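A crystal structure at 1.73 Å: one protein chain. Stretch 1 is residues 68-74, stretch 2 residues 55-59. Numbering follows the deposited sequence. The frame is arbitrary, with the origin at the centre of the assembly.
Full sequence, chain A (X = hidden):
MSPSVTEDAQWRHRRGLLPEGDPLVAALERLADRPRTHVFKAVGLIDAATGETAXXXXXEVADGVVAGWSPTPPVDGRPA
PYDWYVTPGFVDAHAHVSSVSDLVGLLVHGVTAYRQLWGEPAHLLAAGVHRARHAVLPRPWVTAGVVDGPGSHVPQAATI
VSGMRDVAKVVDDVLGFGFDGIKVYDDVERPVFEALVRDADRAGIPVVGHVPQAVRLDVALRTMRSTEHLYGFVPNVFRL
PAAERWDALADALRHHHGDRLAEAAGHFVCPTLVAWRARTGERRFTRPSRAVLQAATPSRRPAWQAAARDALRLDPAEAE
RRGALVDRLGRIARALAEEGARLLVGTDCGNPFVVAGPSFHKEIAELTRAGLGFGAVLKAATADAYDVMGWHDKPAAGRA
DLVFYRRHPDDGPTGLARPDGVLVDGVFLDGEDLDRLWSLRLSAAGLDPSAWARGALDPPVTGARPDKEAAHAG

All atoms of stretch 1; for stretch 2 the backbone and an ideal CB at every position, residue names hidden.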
ATOM      1  N   GLY A  68      -4.608  25.487  -9.970  1.00 41.91           N
ATOM      2  CA  GLY A  68      -4.025  26.606  -9.265  1.00 51.92           C
ATOM      3  C   GLY A  68      -4.672  26.833  -7.921  1.00 44.61           C
ATOM      4  O   GLY A  68      -5.671  26.206  -7.555  1.00 37.70           O
ATOM      5  N   TRP A  69      -4.082  27.778  -7.205  1.00 38.36           N
ATOM      6  CA  TRP A  69      -4.467  28.143  -5.850  1.00 33.48           C
ATOM      7  C   TRP A  69      -4.659  29.640  -5.828  1.00 40.25           C
ATOM      8  O   TRP A  69      -3.745  30.365  -6.235  1.00 41.13           O
ATOM      9  CB  TRP A  69      -3.362  27.760  -4.843  1.00 38.52           C
ATOM     10  CG  TRP A  69      -3.016  26.319  -4.820  1.00 35.18           C
ATOM     11  CD1 TRP A  69      -2.087  25.700  -5.585  1.00 34.63           C
ATOM     12  CD2 TRP A  69      -3.615  25.307  -4.006  1.00 41.73           C
ATOM     13  NE1 TRP A  69      -2.082  24.358  -5.321  1.00 37.37           N
ATOM     14  CE2 TRP A  69      -3.001  24.095  -4.336  1.00 43.29           C
ATOM     15  CE3 TRP A  69      -4.616  25.310  -3.033  1.00 47.36           C
ATOM     16  CZ2 TRP A  69      -3.350  22.895  -3.722  1.00 47.03           C
ATOM     17  CZ3 TRP A  69      -4.951  24.118  -2.425  1.00 43.54           C
ATOM     18  CH2 TRP A  69      -4.328  22.934  -2.769  1.00 41.85           C
ATOM     19  N   SER A  70      -5.826  30.121  -5.330  1.00 38.64           N
ATOM     20  CA  SER A  70      -6.080  31.564  -5.231  1.00 45.64           C
ATOM     21  C   SER A  70      -6.180  31.956  -3.770  1.00 44.51           C
ATOM     22  O   SER A  70      -6.981  31.345  -3.052  1.00 46.76           O
ATOM     23  CB  SER A  70      -7.377  31.958  -5.966  1.00 53.89           C
ATOM     24  OG  SER A  70      -7.299  31.651  -7.348  1.00 69.14           O
ATOM     25  N   PRO A  71      -5.433  32.943  -3.272  1.00 43.47           N
ATOM     26  CA  PRO A  71      -5.532  33.258  -1.841  1.00 39.41           C
ATOM     27  C   PRO A  71      -6.960  33.574  -1.447  1.00 39.91           C
ATOM     28  O   PRO A  71      -7.642  34.364  -2.099  1.00 44.73           O
ATOM     29  CB  PRO A  71      -4.630  34.484  -1.664  1.00 46.21           C
ATOM     30  CG  PRO A  71      -3.968  34.738  -3.017  1.00 60.96           C
ATOM     31  CD  PRO A  71      -4.248  33.559  -3.887  1.00 47.89           C
ATOM     32  N   THR A  72      -7.394  32.993  -0.361  1.00 45.48           N
ATOM     33  CA  THR A  72      -8.759  33.237   0.091  1.00 52.35           C
ATOM     34  C   THR A  72      -8.886  34.636   0.704  1.00 63.58           C
ATOM     35  O   THR A  72      -8.156  34.968   1.638  1.00 54.58           O
ATOM     36  CB  THR A  72      -9.162  32.190   1.102  1.00 42.15           C
ATOM     37  OG1 THR A  72      -9.001  30.883   0.531  1.00 38.74           O
ATOM     38  CG2 THR A  72     -10.635  32.406   1.537  1.00 54.29           C
ATOM     39  N   PRO A  73      -9.810  35.468   0.234  1.00 67.42           N
ATOM     40  CA  PRO A  73      -9.889  36.845   0.756  1.00 74.74           C
ATOM     41  C   PRO A  73     -10.197  36.843   2.245  1.00 61.16           C
ATOM     42  O   PRO A  73     -10.925  35.963   2.733  1.00 56.59           O
ATOM     43  CB  PRO A  73     -11.025  37.483  -0.070  1.00 56.08           C
ATOM     44  CG  PRO A  73     -11.849  36.366  -0.518  1.00 61.00           C
ATOM     45  CD  PRO A  73     -10.905  35.180  -0.704  1.00 68.20           C
ATOM     46  N   PRO A  74      -9.609  37.771   3.019  1.00 64.52           N
ATOM     47  CA  PRO A  74      -9.940  37.850   4.450  1.00 77.84           C
ATOM     48  C   PRO A  74     -11.451  37.986   4.700  1.00 69.25           C
ATOM     49  O   PRO A  74     -12.127  38.732   3.981  1.00 66.40           O
ATOM     50  CB  PRO A  74      -9.184  39.111   4.921  1.00 73.95           C
ATOM     51  CG  PRO A  74      -8.071  39.272   3.941  1.00 76.82           C
ATOM     52  CD  PRO A  74      -8.600  38.777   2.629  1.00 70.08           C
ATOM     53  N   UNK A  55      -1.451  28.807   4.092  1.00 42.76           N
ATOM     54  CA  UNK A  55      -2.582  29.685   4.336  1.00 40.52           C
ATOM     55  C   UNK A  55      -3.766  29.272   3.485  1.00 41.46           C
ATOM     56  O   UNK A  55      -3.606  28.549   2.491  1.00 38.01           O
ATOM     57  CB  UNK A  55      -2.206  31.141   4.056  1.00 40.52           C
ATOM     58  N   UNK A  56      -4.973  29.696   3.849  1.00 40.19           N
ATOM     59  CA  UNK A  56      -6.160  29.219   3.136  1.00 42.67           C
ATOM     60  C   UNK A  56      -6.162  29.720   1.703  1.00 38.68           C
ATOM     61  O   UNK A  56      -6.025  30.918   1.447  1.00 39.04           O
ATOM     62  CB  UNK A  56      -7.436  29.666   3.851  1.00 42.67           C
ATOM     63  N   UNK A  57      -6.357  28.808   0.766  1.00 36.39           N
ATOM     64  CA  UNK A  57      -6.403  29.200  -0.626  1.00 36.61           C
ATOM     65  C   UNK A  57      -7.512  28.439  -1.325  1.00 36.38           C
ATOM     66  O   UNK A  57      -7.866  27.320  -0.948  1.00 39.63           O
ATOM     67  CB  UNK A  57      -5.057  28.954  -1.310  1.00 36.61           C
ATOM     68  N   UNK A  58      -8.084  29.075  -2.324  1.00 33.68           N
ATOM     69  CA  UNK A  58      -9.113  28.424  -3.115  1.00 36.97           C
ATOM     70  C   UNK A  58      -8.453  27.578  -4.182  1.00 40.18           C
ATOM     71  O   UNK A  58      -7.630  28.068  -4.969  1.00 44.21           O
ATOM     72  CB  UNK A  58     -10.062  29.448  -3.740  1.00 36.97           C
ATOM     73  N   UNK A  59      -8.829  26.310  -4.216  1.00 32.80           N
ATOM     74  CA  UNK A  59      -8.218  25.312  -5.075  1.00 36.90           C
ATOM     75  C   UNK A  59      -9.048  25.143  -6.345  1.00 37.23           C
ATOM     76  O   UNK A  59     -10.229  24.796  -6.268  1.00 37.86           O
ATOM     77  CB  UNK A  59      -8.077  23.978  -4.339  1.00 36.90           C
TER

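Position 55 lies beyond the reach of stretch 1. Its CA-to-CB bond points sideways, and nothing of stretch 1 comes within 5.5 Å of the ideal CB. The backbone angles, -61/161, would admit most residues, proline among them. The deposited residue is Pro55, which makes no contact with stretch 1.

Position 56 offers its carbonyl to stretch 1. The O atom of 56 accepts a hydrogen bond from Thr72 N at 3.1 Å. The CB points sideways, 3.9 Å from Thr72 OG1 in its ideal place. The N atom of 56 donates nothing to stretch 1, and phi is -66°, so proline fits here as well as many small or medium side chains. The residue is Pro56. Its role in the contact is mainly that backbone bond, with its CB 4.0 Å from Thr72 OG1.

Position 57 pairs with Pro71 in a non-hydrogen-bonded antiparallel bridge. The ideal CB points sideways, 3.5 Å from Ser70 O and 4.1 Å from Trp69 CE3. Stretch 1 offers no charge here, but it does offer carbon surface at Trp69 and Pro71. A long side chain with an aliphatic stem would suit, and so would a branched apolar one. The residue is Arg57. Its CG lies 4.0 Å from Pro71 CA and its CD 3.8 Å from Trp69 CB. The stem thus packs against Trp69 and Pro71, and the guanidinium runs on with no atom within 4.5 Å of stretch 1.

Position 58 is the hydrogen-bonded partner of Ser70. Its N donates to Ser70 O at 2.6 Å, and its O accepts from Ser70 N at 2.8 Å. The CB lies on the same sheet face as the Ser70 side chain, 4.6 Å from Thr72 OG1. A hydroxyl within reach favours a short polar side chain: aspartate, asparagine, serine or threonine. The residue is Asp58. Its OD1 lies 3.0 Å from Thr72 OG1, within hydrogen-bonding distance, though the geometry does not settle whether the hydroxyl proton goes to it. A water links the backbone to the neighbouring side chain: it donates to Asp58 O at 3.0 Å and is hydrogen-bonded to Ser70 OG at 2.8 Å.

Position 59 faces Trp69 across a non-hydrogen-bonded bridge, with both side chains on one face of the sheet. The ideal CB is 3.7 Å from Trp69 CZ3. The indole presents a broad apolar surface, so leucine, isoleucine, methionine or an aromatic would be reasonable. The residue is Leu59, with chi1 t and chi2 p. Its CD1 sits over the face of the Trp69 six-membered ring, 3.6 Å from the centroid and 10° off the normal, a CH-pi contact.

Stretch 2, residues 55-59: PPRDL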
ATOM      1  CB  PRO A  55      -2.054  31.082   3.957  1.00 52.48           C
ATOM      2  CG  PRO A  55      -0.845  30.866   3.154  1.00 49.25           C
ATOM      3  CD  PRO A  55      -0.261  29.577   3.684  1.00 48.74           C
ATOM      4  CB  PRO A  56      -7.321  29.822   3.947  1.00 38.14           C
ATOM      5  CG  PRO A  56      -6.746  30.926   4.675  1.00 42.69           C
ATOM      6  CD  PRO A  56      -5.324  30.590   4.956  1.00 43.04           C
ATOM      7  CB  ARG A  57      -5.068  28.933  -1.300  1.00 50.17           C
ATOM      8  CG  ARG A  57      -3.916  29.753  -0.732  1.00 55.38           C
ATOM      9  CD  ARG A  57      -2.676  29.599  -1.605  1.00 64.31           C
ATOM     10  NE  ARG A  57      -1.575  30.453  -1.174  1.00 58.82           N
ATOM     11  CZ  ARG A  57      -0.356  30.016  -0.865  1.00 60.05           C
ATOM     12  NH1 ARG A  57      -0.049  28.720  -0.960  1.00 51.94           N
ATOM     13  NH2 ARG A  57       0.567  30.885  -0.474  1.00 63.68           N
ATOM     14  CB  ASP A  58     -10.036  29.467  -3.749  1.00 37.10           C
ATOM     15  CG  ASP A  58     -10.759  30.349  -2.737  1.00 41.80           C
ATOM     16  OD1 ASP A  58     -10.976  29.971  -1.563  1.00 43.70           O
ATOM     17  OD2 ASP A  58     -11.168  31.454  -3.148  1.00 47.11           O
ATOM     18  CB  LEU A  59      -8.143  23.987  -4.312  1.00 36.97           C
ATOM     19  CG  LEU A  59      -7.805  22.763  -5.163  1.00 45.82           C
ATOM     20  CD1 LEU A  59      -6.411  22.913  -5.799  1.00 42.05           C
ATOM     21  CD2 LEU A  59      -7.878  21.504  -4.332  1.00 43.18           C
TER
HETATM   22  O   HOH W   1      -8.158  29.037  -7.771  1.00 60.78           O
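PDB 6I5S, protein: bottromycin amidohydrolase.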